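Local coordinates for Cif-like 1 (Burkholderia cenocepacia, PDB 7JQY), which probably hydrolyses epoxides as a Cif-like member of the alpha/beta hydrolase family, and is present here as an octamer, at residues W57-V67 / W285-T295. The protein carries 1 engineered substitution. Sequence-based numbering, arbitrary orientation.
Sequences WPQTWYTWRHV and WLPDENPAFLT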
loop_
_atom_site.group_PDB
_atom_site.type_symbol
_atom_site.label_atom_id
_atom_site.label_comp_id
_atom_site.label_asym_id
_atom_site.label_seq_id
_atom_site.Cartn_x
_atom_site.Cartn_y
_atom_site.Cartn_z
ATOM N N TRP B 57 27.740 -10.109 0.576
ATOM C CA TRP B 57 26.308 -9.916 0.372
ATOM C C TRP B 57 25.521 -10.954 1.160
ATOM O O TRP B 57 25.868 -12.143 1.133
ATOM C CB TRP B 57 25.937 -10.026 -1.112
ATOM C CG TRP B 57 24.566 -9.489 -1.413
ATOM C CD1 TRP B 57 24.255 -8.234 -1.881
ATOM C CD2 TRP B 57 23.316 -10.169 -1.239
ATOM N NE1 TRP B 57 22.893 -8.102 -2.011
ATOM C CE2 TRP B 57 22.294 -9.272 -1.620
ATOM C CE3 TRP B 57 22.959 -11.450 -0.791
ATOM C CZ2 TRP B 57 20.942 -9.616 -1.570
ATOM C CZ3 TRP B 57 21.619 -11.788 -0.741
ATOM C CH2 TRP B 57 20.626 -10.872 -1.129
ATOM N N PRO B 58 24.456 -10.553 1.881
ATOM C CA PRO B 58 23.973 -9.182 2.066
ATOM C C PRO B 58 24.465 -8.609 3.384
ATOM O O PRO B 58 23.731 -8.640 4.368
ATOM C CB PRO B 58 22.458 -9.356 2.095
ATOM C CG PRO B 58 22.258 -10.770 2.711
ATOM C CD PRO B 58 23.598 -11.510 2.599
ATOM N N GLN B 59 25.686 -8.094 3.418
ATOM C CA GLN B 59 26.322 -7.732 4.672
ATOM C C GLN B 59 26.875 -6.313 4.598
ATOM O O GLN B 59 26.825 -5.647 3.563
ATOM C CB GLN B 59 27.435 -8.728 5.021
ATOM C CG GLN B 59 26.975 -10.195 4.906
ATOM C CD GLN B 59 28.027 -11.161 5.377
ATOM O OE1 GLN B 59 29.166 -11.153 4.889
ATOM N NE2 GLN B 59 27.667 -11.989 6.345
ATOM N N THR B 60 27.362 -5.851 5.745
ATOM C CA THR B 60 28.119 -4.623 5.894
ATOM C C THR B 60 29.293 -4.945 6.801
ATOM O O THR B 60 29.478 -6.100 7.204
ATOM C CB THR B 60 27.272 -3.498 6.505
ATOM O OG1 THR B 60 26.886 -3.893 7.822
ATOM C CG2 THR B 60 26.043 -3.185 5.660
ATOM N N TRP B 61 30.049 -3.908 7.175
ATOM C CA TRP B 61 31.112 -4.070 8.166
ATOM C C TRP B 61 30.604 -4.738 9.436
ATOM O O TRP B 61 31.371 -5.405 10.143
ATOM C CB TRP B 61 31.722 -2.706 8.509
ATOM C CG TRP B 61 30.829 -1.884 9.394
ATOM C CD1 TRP B 61 29.921 -0.943 8.996
ATOM C CD2 TRP B 61 30.735 -1.951 10.827
ATOM N NE1 TRP B 61 29.267 -0.426 10.088
ATOM C CE2 TRP B 61 29.752 -1.020 11.224
ATOM C CE3 TRP B 61 31.388 -2.705 11.811
ATOM C CZ2 TRP B 61 29.409 -0.824 12.560
ATOM C CZ3 TRP B 61 31.046 -2.501 13.142
ATOM C CH2 TRP B 61 30.062 -1.573 13.500
ATOM N N TYR B 62 29.315 -4.561 9.747
ATOM C CA TYR B 62 28.751 -5.022 11.012
ATOM C C TYR B 62 28.936 -6.523 11.221
ATOM O O TYR B 62 28.816 -7.001 12.356
ATOM C CB TYR B 62 27.267 -4.638 11.060
ATOM C CG TYR B 62 26.507 -5.019 12.325
ATOM C CD1 TYR B 62 26.591 -4.242 13.477
ATOM C CD2 TYR B 62 25.679 -6.140 12.352
ATOM C CE1 TYR B 62 25.875 -4.579 14.628
ATOM C CE2 TYR B 62 24.963 -6.479 13.488
ATOM C CZ TYR B 62 25.066 -5.700 14.627
ATOM O OH TYR B 62 24.356 -6.043 15.759
ATOM N N THR B 63 29.222 -7.281 10.159
ATOM C CA THR B 63 29.393 -8.717 10.326
ATOM C C THR B 63 30.659 -9.072 11.100
ATOM O O THR B 63 30.731 -10.166 11.666
ATOM C CB THR B 63 29.369 -9.421 8.961
ATOM O OG1 THR B 63 29.141 -10.816 9.160
ATOM C CG2 THR B 63 30.672 -9.238 8.204
ATOM N N TRP B 64 31.627 -8.164 11.185
ATOM C CA TRP B 64 32.881 -8.386 11.893
ATOM C C TRP B 64 32.829 -7.925 13.342
ATOM O O TRP B 64 33.880 -7.829 13.983
ATOM C CB TRP B 64 34.030 -7.674 11.172
ATOM C CG TRP B 64 34.132 -8.052 9.725
ATOM C CD1 TRP B 64 33.753 -7.305 8.660
ATOM C CD2 TRP B 64 34.632 -9.281 9.194
ATOM N NE1 TRP B 64 33.993 -7.979 7.494
ATOM C CE2 TRP B 64 34.534 -9.200 7.791
ATOM C CE3 TRP B 64 35.157 -10.448 9.767
ATOM C CZ2 TRP B 64 34.937 -10.240 6.949
ATOM C CZ3 TRP B 64 35.562 -11.485 8.924
ATOM C CH2 TRP B 64 35.446 -11.372 7.536
ATOM N N ARG B 65 31.633 -7.642 13.864
ATOM C CA ARG B 65 31.513 -6.994 15.168
ATOM C C ARG B 65 32.138 -7.810 16.292
ATOM O O ARG B 65 32.654 -7.230 17.257
ATOM C CB ARG B 65 30.045 -6.728 15.476
ATOM C CG ARG B 65 29.216 -7.983 15.594
ATOM C CD ARG B 65 27.746 -7.668 15.461
ATOM N NE ARG B 65 26.945 -8.882 15.480
ATOM C CZ ARG B 65 26.690 -9.617 14.408
ATOM N NH1 ARG B 65 27.175 -9.253 13.222
ATOM N NH2 ARG B 65 25.951 -10.721 14.529
ATOM N N HIS B 66 32.117 -9.142 16.188
ATOM C CA HIS B 66 32.668 -9.998 17.226
ATOM C C HIS B 66 34.114 -10.370 16.973
ATOM O O HIS B 66 34.729 -11.007 17.833
ATOM C CB HIS B 66 31.851 -11.292 17.350
ATOM C CG HIS B 66 30.433 -11.071 17.772
ATOM N ND1 HIS B 66 30.099 -10.503 18.982
ATOM C CD2 HIS B 66 29.262 -11.336 17.141
ATOM C CE1 HIS B 66 28.783 -10.431 19.081
ATOM N NE2 HIS B 66 28.252 -10.932 17.978
ATOM N N VAL B 67 34.676 -9.961 15.839
ATOM C CA VAL B 67 36.057 -10.261 15.501
ATOM C C VAL B 67 36.970 -9.057 15.716
ATOM O O VAL B 67 38.083 -9.209 16.218
ATOM C CB VAL B 67 36.131 -10.771 14.046
ATOM C CG1 VAL B 67 37.573 -10.860 13.577
ATOM C CG2 VAL B 67 35.458 -12.145 13.932
ATOM N N TRP B 285 27.750 -18.440 7.586
ATOM C CA TRP B 285 28.097 -17.091 8.055
ATOM C C TRP B 285 29.084 -17.182 9.215
ATOM O O TRP B 285 28.725 -16.990 10.375
ATOM C CB TRP B 285 26.832 -16.319 8.473
ATOM C CG TRP B 285 25.672 -16.488 7.531
ATOM C CD1 TRP B 285 24.569 -17.283 7.716
ATOM C CD2 TRP B 285 25.492 -15.837 6.267
ATOM N NE1 TRP B 285 23.719 -17.160 6.644
ATOM C CE2 TRP B 285 24.261 -16.281 5.741
ATOM C CE3 TRP B 285 26.250 -14.918 5.530
ATOM C CZ2 TRP B 285 23.774 -15.848 4.501
ATOM C CZ3 TRP B 285 25.767 -14.487 4.300
ATOM C CH2 TRP B 285 24.539 -14.959 3.796
ATOM N N LEU B 286 30.350 -17.422 8.884
ATOM C CA LEU B 286 31.353 -17.653 9.921
ATOM C C LEU B 286 31.453 -16.519 10.931
ATOM O O LEU B 286 31.439 -16.807 12.141
ATOM C CB LEU B 286 32.710 -17.954 9.272
ATOM C CG LEU B 286 33.249 -19.354 9.579
ATOM C CD1 LEU B 286 34.642 -19.521 8.991
ATOM C CD2 LEU B 286 33.255 -19.627 11.082
ATOM N N PRO B 287 31.564 -15.239 10.536
ATOM C CA PRO B 287 31.647 -14.176 11.556
ATOM C C PRO B 287 30.407 -14.065 12.430
ATOM O O PRO B 287 30.522 -13.664 13.594
ATOM C CB PRO B 287 31.874 -12.904 10.725
ATOM C CG PRO B 287 32.439 -13.383 9.435
ATOM C CD PRO B 287 31.752 -14.699 9.177
ATOM N N ASP B 288 29.218 -14.371 11.906
ATOM C CA ASP B 288 28.014 -14.329 12.736
ATOM C C ASP B 288 27.883 -15.567 13.611
ATOM O O ASP B 288 27.473 -15.467 14.775
ATOM C CB ASP B 288 26.762 -14.193 11.867
ATOM C CG ASP B 288 26.679 -12.856 11.164
ATOM O OD1 ASP B 288 26.395 -11.837 11.842
ATOM O OD2 ASP B 288 26.898 -12.827 9.936
ATOM N N GLU B 289 28.195 -16.743 13.065
ATOM C CA GLU B 289 27.842 -17.993 13.725
ATOM C C GLU B 289 28.894 -18.455 14.723
ATOM O O GLU B 289 28.552 -18.853 15.837
ATOM C CB GLU B 289 27.608 -19.082 12.684
ATOM C CG GLU B 289 26.399 -18.855 11.818
ATOM C CD GLU B 289 26.166 -20.009 10.872
ATOM O OE1 GLU B 289 26.001 -21.162 11.356
ATOM O OE2 GLU B 289 26.159 -19.756 9.649
ATOM N N ASN B 290 30.168 -18.415 14.340
ATOM C CA ASN B 290 31.255 -18.931 15.173
ATOM C C ASN B 290 32.439 -17.978 15.116
ATOM O O ASN B 290 33.505 -18.310 14.580
ATOM C CB ASN B 290 31.657 -20.337 14.719
ATOM C CG ASN B 290 32.327 -21.136 15.813
ATOM O OD1 ASN B 290 32.721 -20.596 16.848
ATOM N ND2 ASN B 290 32.468 -22.430 15.587
ATOM N N PRO B 291 32.291 -16.770 15.679
ATOM C CA PRO B 291 33.436 -15.848 15.729
ATOM C C PRO B 291 34.529 -16.308 16.680
ATOM O O PRO B 291 35.670 -15.847 16.559
ATOM C CB PRO B 291 32.807 -14.519 16.168
ATOM C CG PRO B 291 31.566 -14.909 16.896
ATOM C CD PRO B 291 31.063 -16.151 16.216
ATOM N N ALA B 292 34.199 -17.141 17.668
ATOM C CA ALA B 292 35.223 -17.674 18.558
ATOM C C ALA B 292 36.208 -18.546 17.786
ATOM O O ALA B 292 37.427 -18.429 17.957
ATOM C CB ALA B 292 34.570 -18.458 19.695
ATOM N N PHE B 293 35.692 -19.445 16.942
ATOM C CA PHE B 293 36.557 -20.248 16.082
ATOM C C PHE B 293 37.348 -19.366 15.125
ATOM O O PHE B 293 38.554 -19.565 14.927
ATOM C CB PHE B 293 35.709 -21.242 15.293
ATOM C CG PHE B 293 36.456 -21.947 14.197
ATOM C CD1 PHE B 293 36.539 -21.402 12.923
ATOM C CD2 PHE B 293 37.051 -23.182 14.434
ATOM C CE1 PHE B 293 37.227 -22.058 11.914
ATOM C CE2 PHE B 293 37.735 -23.845 13.428
ATOM C CZ PHE B 293 37.822 -23.288 12.169
ATOM N N LEU B 294 36.679 -18.380 14.526
ATOM C CA LEU B 294 37.321 -17.530 13.537
ATOM C C LEU B 294 38.397 -16.679 14.174
ATOM O O LEU B 294 39.502 -16.537 13.630
ATOM C CB LEU B 294 36.274 -16.640 12.879
ATOM C CG LEU B 294 36.788 -15.585 11.917
ATOM C CD1 LEU B 294 37.591 -16.276 10.840
ATOM C CD2 LEU B 294 35.607 -14.824 11.330
ATOM N N THR B 295 38.084 -16.092 15.325
ATOM C CA THR B 295 39.060 -15.245 15.980
ATOM C C THR B 295 40.283 -16.066 16.322
ATOM O O THR B 295 41.422 -15.597 16.171
ATOM C CB THR B 295 38.458 -14.576 17.220
ATOM O OG1 THR B 295 37.593 -13.524 16.785
ATOM C CG2 THR B 295 39.530 -13.966 18.107
HETATM O O HOH W 1 26.140 -12.876 16.282
#
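Both terminal nitrogens of R65 converge on a single carboxylate oxygen in a buried salt bridge, NH1 and NH2 of R65 lying 3.0 and 2.9 Å from OD1 of D288. That oxygen sits near the guanidinium plane, although the carboxylate itself is turned 41° from it. R65 CG lies between the backbone N and carbonyl carbon (chi1 63°), and the chain then runs extended to NE, carrying the guanidinium to D288. NH1 of R65 also donates to Y62 O (2.9 Å), which, with Y62 CE2 over one guanidinium face toward its rim, limits the group's rotation. OD1 and OD2 of D288 also bond to the hydroxyls of Y211 and Y195, and the arginine would probably favour the charged carboxylate. In this alpha/beta hydrolase fold the contact joins the loop after strand 50-54 to helix 286-289 and the start of the C-terminal helix 291-303. P287 leans on W64, its CG 4.2 Å from the six-membered ring centroid in an off-centre CH-pi contact. L294 CD2 reaches the edge of the same indole and meets V67 CG2 at 3.7 Å. At the other end Q59, whose OE1 accepts from R122 and whose NE2 bonds to Y195, brings that NE2 3.4 Å from W285 CE3.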